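Local coordinates for protein tRNA (cytosine(38)-C(5))-methyltransferase (Schizosaccharomyces pombe, PDB 6FDF) that methylates carbon 5 of cytosine 38 in the anticodon loop of tRNA(Asp), using S-adenosyl-L-methionine as the methyl donor, at residues G226-I231 against L249-G254; Q277-Y280 against R284-A287. One frame throughout, in Å; residues are numbered along the deposited sequence.

Contact 1: G226-I231 against L249-G254; sequences GHQFDI and LVQGAG. With GOL (glycerol), chain F.
V250 sets one methyl, CG1, over the centre of the F229 ring, 3.7 Å from the ring centroid and only 7° off its normal, a CH-pi contact. The second methyl reaches further along the ring, with V250 CG2 3.6 Å from F229 CZ. The same CG1 also meets the aliphatic start of Q228, 3.7 Å from its CB, so CG1 touches both neighbouring side chains. With CG1 anti to the backbone N, chi1 168° sets both methyls over one face, CG1 above the centre and CG2 beyond the CZ end. No hydrogen bond runs directly between the segments; a glycerol, probably from the crystallisation liquor, bridges the backbones instead. Its O1 accepts an almost straight bond from D230 N (2.8 Å, 175°) and donates to G254 O at 2.7 Å. A type II beta turn from V250 to A253, with G252 at positive phi in its third position, presents the G252 amide to O2; the G254 amide, just after the turn, binds O3. Both loops probably belong to the smaller, target-recognition part, as in other C5-methyltransferases, away from the cofactor. Behind the pair, helix 219-225 supplies V221, which touches both F229 and V250, while I256 of strand 256-258 also packs on F229. D230 OD2 is hydrogen-bonded to S255 OG, the residue following G254.

Contact 2: Q277-Y280 against R284-A287; sequences QLRY and REVA
R279 meets E285 end-on, its NH1 and NH2 each taking one carboxylate oxygen in a bidentate salt bridge. R279 NH1 to E285 OE1 is 2.9 Å, practically straight at 179° and in the guanidinium plane. R279 NH2 reaches E285 OE2 at 3.0 Å with more bend. Both oxygens offer their syn lone pairs, and the two flat groups lie 27° apart, nearly coplanar. R279 starts with CG between the backbone N and the carbonyl carbon (chi1 70°), then runs extended to NE, which brings the guanidinium up to the carboxylate; E285, extended beyond CG, comes from the opposite direction. The bridge spans a tight strand-to-helix connection, joining strand 278-279 of the small three-stranded sheet to helix 283-289. NH1 of R279 also donates to Y280 O at 3.1 Å, which helps fix the rotation of the guanidinium, and W212 adds a cation-pi contact. On the glutamate, OE2 accepts from E207 N and OE1 from T282 N; these backbone amides probably help to stabilise its negative charge. A leucine in place of R279 would probably leave the buried E285 carboxylate without its countercharge and Y280 O without this donor.

Following the chain from the N terminus, residues 226-231 leave helix 219-225 and lead into strand 231-232; the chain then loops out and returns at 249-254, where contact 1 closes that excursion just before strand 256-258. After that strand and helix 265-272, the chain enters strand 278-279, and contact 2 closes a much shorter turn onto helix 283-289. The two loops follow in series, neither nesting nor crossing. Strand 256-258 lies between strands 231-232 and 278-279, parallel to the first and antiparallel to the second; contact 1 joins the loops leading into strands 231-232 and 256-258, and contact 2 ties the third strand to helix 283-289. They touch where I231 CG2 packs 3.6 Å from L278 CD2.

Contact 1: G226-I231 against L249-G254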
loop_
_atom_site.group_PDB
_atom_site.type_symbol
_atom_site.label_atom_id
_atom_site.label_comp_id
_atom_site.label_asym_id
_atom_site.label_seq_id
_atom_site.Cartn_x
_atom_site.Cartn_y
_atom_site.Cartn_z
ATOM N N GLY A 226 10.084 18.270 18.516
ATOM C CA GLY A 226 10.827 17.021 18.606
ATOM C C GLY A 226 10.233 15.996 19.552
ATOM O O GLY A 226 10.383 14.790 19.334
ATOM N N HIS A 227 9.537 16.445 20.600
ATOM C CA HIS A 227 8.923 15.494 21.525
ATOM C C HIS A 227 7.822 14.668 20.868
ATOM O O HIS A 227 7.423 13.640 21.423
ATOM C CB HIS A 227 8.384 16.224 22.758
ATOM C CG HIS A 227 9.456 16.786 23.641
ATOM N ND1 HIS A 227 9.778 18.126 23.664
ATOM C CD2 HIS A 227 10.292 16.183 24.520
ATOM C CE1 HIS A 227 10.757 18.327 24.527
ATOM N NE2 HIS A 227 11.090 17.164 25.059
ATOM N N GLN A 228 7.322 15.086 19.702
ATOM C CA GLN A 228 6.277 14.337 19.015
ATOM C C GLN A 228 6.811 13.200 18.146
ATOM O O GLN A 228 6.015 12.372 17.683
ATOM C CB GLN A 228 5.422 15.286 18.169
ATOM C CG GLN A 228 4.292 15.941 18.957
ATOM C CD GLN A 228 4.491 17.426 19.177
ATOM O OE1 GLN A 228 5.478 17.852 19.775
ATOM N NE2 GLN A 228 3.540 18.223 18.706
ATOM N N PHE A 229 8.114 13.151 17.879
ATOM C CA PHE A 229 8.666 12.059 17.088
ATOM C C PHE A 229 8.585 10.741 17.849
ATOM O O PHE A 229 8.781 10.696 19.065
ATOM C CB PHE A 229 10.130 12.324 16.727
ATOM C CG PHE A 229 10.323 13.250 15.560
ATOM C CD1 PHE A 229 9.928 12.875 14.287
ATOM C CD2 PHE A 229 10.956 14.474 15.730
ATOM C CE1 PHE A 229 10.125 13.724 13.201
ATOM C CE2 PHE A 229 11.157 15.323 14.656
ATOM C CZ PHE A 229 10.744 14.941 13.385
ATOM N N ASP A 230 8.323 9.664 17.113
ATOM C CA ASP A 230 8.579 8.312 17.595
ATOM C C ASP A 230 9.972 7.906 17.129
ATOM O O ASP A 230 10.230 7.842 15.921
ATOM C CB ASP A 230 7.532 7.329 17.073
ATOM C CG ASP A 230 7.793 5.902 17.527
ATOM O OD1 ASP A 230 7.635 5.625 18.732
ATOM O OD2 ASP A 230 8.158 5.057 16.679
ATOM N N ILE A 231 10.869 7.647 18.081
ATOM C CA ILE A 231 12.261 7.336 17.779
ATOM C C ILE A 231 12.464 5.835 17.916
ATOM O O ILE A 231 12.125 5.248 18.953
ATOM C CB ILE A 231 13.216 8.106 18.706
ATOM C CG1 ILE A 231 13.034 9.617 18.527
ATOM C CG2 ILE A 231 14.662 7.701 18.440
ATOM C CD1 ILE A 231 13.800 10.449 19.535
ATOM N N LEU A 249 5.618 16.750 7.963
ATOM C CA LEU A 249 4.869 16.787 9.207
ATOM C C LEU A 249 5.500 15.800 10.176
ATOM O O LEU A 249 5.973 14.736 9.766
ATOM C CB LEU A 249 3.404 16.423 8.962
ATOM C CG LEU A 249 2.613 17.412 8.105
ATOM C CD1 LEU A 249 1.201 16.898 7.865
ATOM C CD2 LEU A 249 2.582 18.768 8.782
ATOM N N VAL A 250 5.513 16.159 11.458
ATOM C CA VAL A 250 6.179 15.339 12.469
ATOM C C VAL A 250 5.241 14.244 12.963
ATOM O O VAL A 250 5.508 13.052 12.778
ATOM C CB VAL A 250 6.677 16.205 13.641
ATOM C CG1 VAL A 250 7.109 15.334 14.839
ATOM C CG2 VAL A 250 7.814 17.105 13.197
ATOM N N GLN A 251 4.127 14.632 13.575
ATOM C CA GLN A 251 3.314 13.670 14.307
ATOM C C GLN A 251 2.507 12.807 13.348
ATOM O O GLN A 251 1.874 13.311 12.414
ATOM C CB GLN A 251 2.392 14.389 15.291
ATOM C CG GLN A 251 1.690 13.447 16.262
ATOM C CD GLN A 251 1.131 14.166 17.473
ATOM O OE1 GLN A 251 1.729 14.149 18.547
ATOM N NE2 GLN A 251 -0.017 14.807 17.303
ATOM N N GLY A 252 2.548 11.496 13.568
ATOM C CA GLY A 252 1.722 10.588 12.797
ATOM C C GLY A 252 2.145 10.374 11.363
ATOM O O GLY A 252 1.336 9.919 10.549
ATOM N N ALA A 253 3.393 10.685 11.015
ATOM C CA ALA A 253 3.847 10.556 9.638
ATOM C C ALA A 253 4.923 9.496 9.453
ATOM O O ALA A 253 5.259 9.174 8.306
ATOM C CB ALA A 253 4.371 11.903 9.115
ATOM N N GLY A 254 5.463 8.949 10.534
ATOM C CA GLY A 254 6.482 7.918 10.451
ATOM C C GLY A 254 7.496 8.128 11.556
ATOM O O GLY A 254 7.680 9.235 12.068
HETATM C C1 GOL F . 5.872 10.705 14.815
HETATM O O1 GOL F . 7.131 10.120 14.599
HETATM C C2 GOL F . 4.940 9.630 15.430
HETATM O O2 GOL F . 3.642 10.093 15.614
HETATM C C3 GOL F . 4.994 8.440 14.459
HETATM O O3 GOL F . 4.405 8.845 13.263
#

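Contact 2: Q277-Y280 against R284-A287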
loop_
_atom_site.group_PDB
_atom_site.type_symbol
_atom_site.label_atom_id
_atom_site.label_comp_id
_atom_site.label_asym_id
_atom_site.label_seq_id
_atom_site.Cartn_x
_atom_site.Cartn_y
_atom_site.Cartn_z
ATOM N N GLN A 277 21.786 11.799 16.832
ATOM C CA GLN A 277 22.048 11.519 15.421
ATOM C C GLN A 277 20.800 10.954 14.749
ATOM O O GLN A 277 20.816 9.880 14.143
ATOM C CB GLN A 277 23.239 10.571 15.259
ATOM C CG GLN A 277 24.503 11.025 15.964
ATOM C CD GLN A 277 25.650 10.049 15.774
ATOM O OE1 GLN A 277 26.201 9.525 16.741
ATOM N NE2 GLN A 277 26.006 9.791 14.521
ATOM N N LEU A 278 19.702 11.698 14.868
ATOM C CA LEU A 278 18.420 11.265 14.334
ATOM C C LEU A 278 18.348 11.568 12.846
ATOM O O LEU A 278 18.663 12.684 12.418
ATOM C CB LEU A 278 17.283 11.975 15.067
ATOM C CG LEU A 278 17.205 11.683 16.565
ATOM C CD1 LEU A 278 16.439 12.783 17.292
ATOM C CD2 LEU A 278 16.542 10.342 16.792
ATOM N N ARG A 279 17.914 10.585 12.062
ATOM C CA ARG A 279 17.715 10.767 10.633
ATOM C C ARG A 279 16.385 10.158 10.215
ATOM O O ARG A 279 15.853 9.267 10.880
ATOM C CB ARG A 279 18.852 10.138 9.810
ATOM C CG ARG A 279 18.900 8.606 9.812
ATOM C CD ARG A 279 19.900 8.137 8.747
ATOM N NE ARG A 279 20.168 6.697 8.735
ATOM C CZ ARG A 279 19.437 5.806 8.067
ATOM N NH1 ARG A 279 18.367 6.196 7.380
ATOM N NH2 ARG A 279 19.769 4.518 8.092
ATOM N N TYR A 280 15.849 10.652 9.097
ATOM C CA TYR A 280 14.729 9.983 8.453
ATOM C C TYR A 280 15.202 8.675 7.828
ATOM O O TYR A 280 16.369 8.530 7.458
ATOM C CB TYR A 280 14.112 10.883 7.375
ATOM C CG TYR A 280 13.607 12.198 7.926
ATOM C CD1 TYR A 280 12.431 12.251 8.670
ATOM C CD2 TYR A 280 14.301 13.383 7.704
ATOM C CE1 TYR A 280 11.966 13.447 9.191
ATOM C CE2 TYR A 280 13.839 14.588 8.216
ATOM C CZ TYR A 280 12.669 14.613 8.955
ATOM O OH TYR A 280 12.203 15.806 9.470
ATOM N N ARG A 284 14.606 4.350 -0.039
ATOM C CA ARG A 284 14.910 2.939 -0.262
ATOM C C ARG A 284 14.546 2.098 0.955
ATOM O O ARG A 284 14.010 0.991 0.820
ATOM C CB ARG A 284 16.391 2.764 -0.603
ATOM C CG ARG A 284 16.835 1.305 -0.631
ATOM C CD ARG A 284 16.168 0.564 -1.781
ATOM N NE ARG A 284 16.528 1.123 -3.077
ATOM C CZ ARG A 284 15.890 0.840 -4.208
ATOM N NH1 ARG A 284 14.860 0.004 -4.194
ATOM N NH2 ARG A 284 16.287 1.389 -5.351
ATOM N N GLU A 285 14.820 2.612 2.155
ATOM C CA GLU A 285 14.487 1.871 3.367
ATOM C C GLU A 285 12.979 1.788 3.556
ATOM O O GLU A 285 12.459 0.746 3.971
ATOM C CB GLU A 285 15.162 2.521 4.575
ATOM C CG GLU A 285 16.688 2.384 4.525
ATOM C CD GLU A 285 17.395 3.252 5.546
ATOM O OE1 GLU A 285 16.804 4.262 5.978
ATOM O OE2 GLU A 285 18.553 2.933 5.900
ATOM N N VAL A 286 12.259 2.870 3.244
ATOM C CA VAL A 286 10.800 2.826 3.305
ATOM C C VAL A 286 10.268 1.787 2.323
ATOM O O VAL A 286 9.404 0.968 2.663
ATOM C CB VAL A 286 10.207 4.223 3.036
ATOM C CG1 VAL A 286 8.692 4.153 2.971
ATOM C CG2 VAL A 286 10.650 5.210 4.119
ATOM N N ALA A 287 10.787 1.800 1.090
ATOM C CA ALA A 287 10.379 0.804 0.102
ATOM C C ALA A 287 10.625 -0.613 0.611
ATOM O O ALA A 287 9.770 -1.495 0.462
ATOM C CB ALA A 287 11.113 1.039 -1.221
#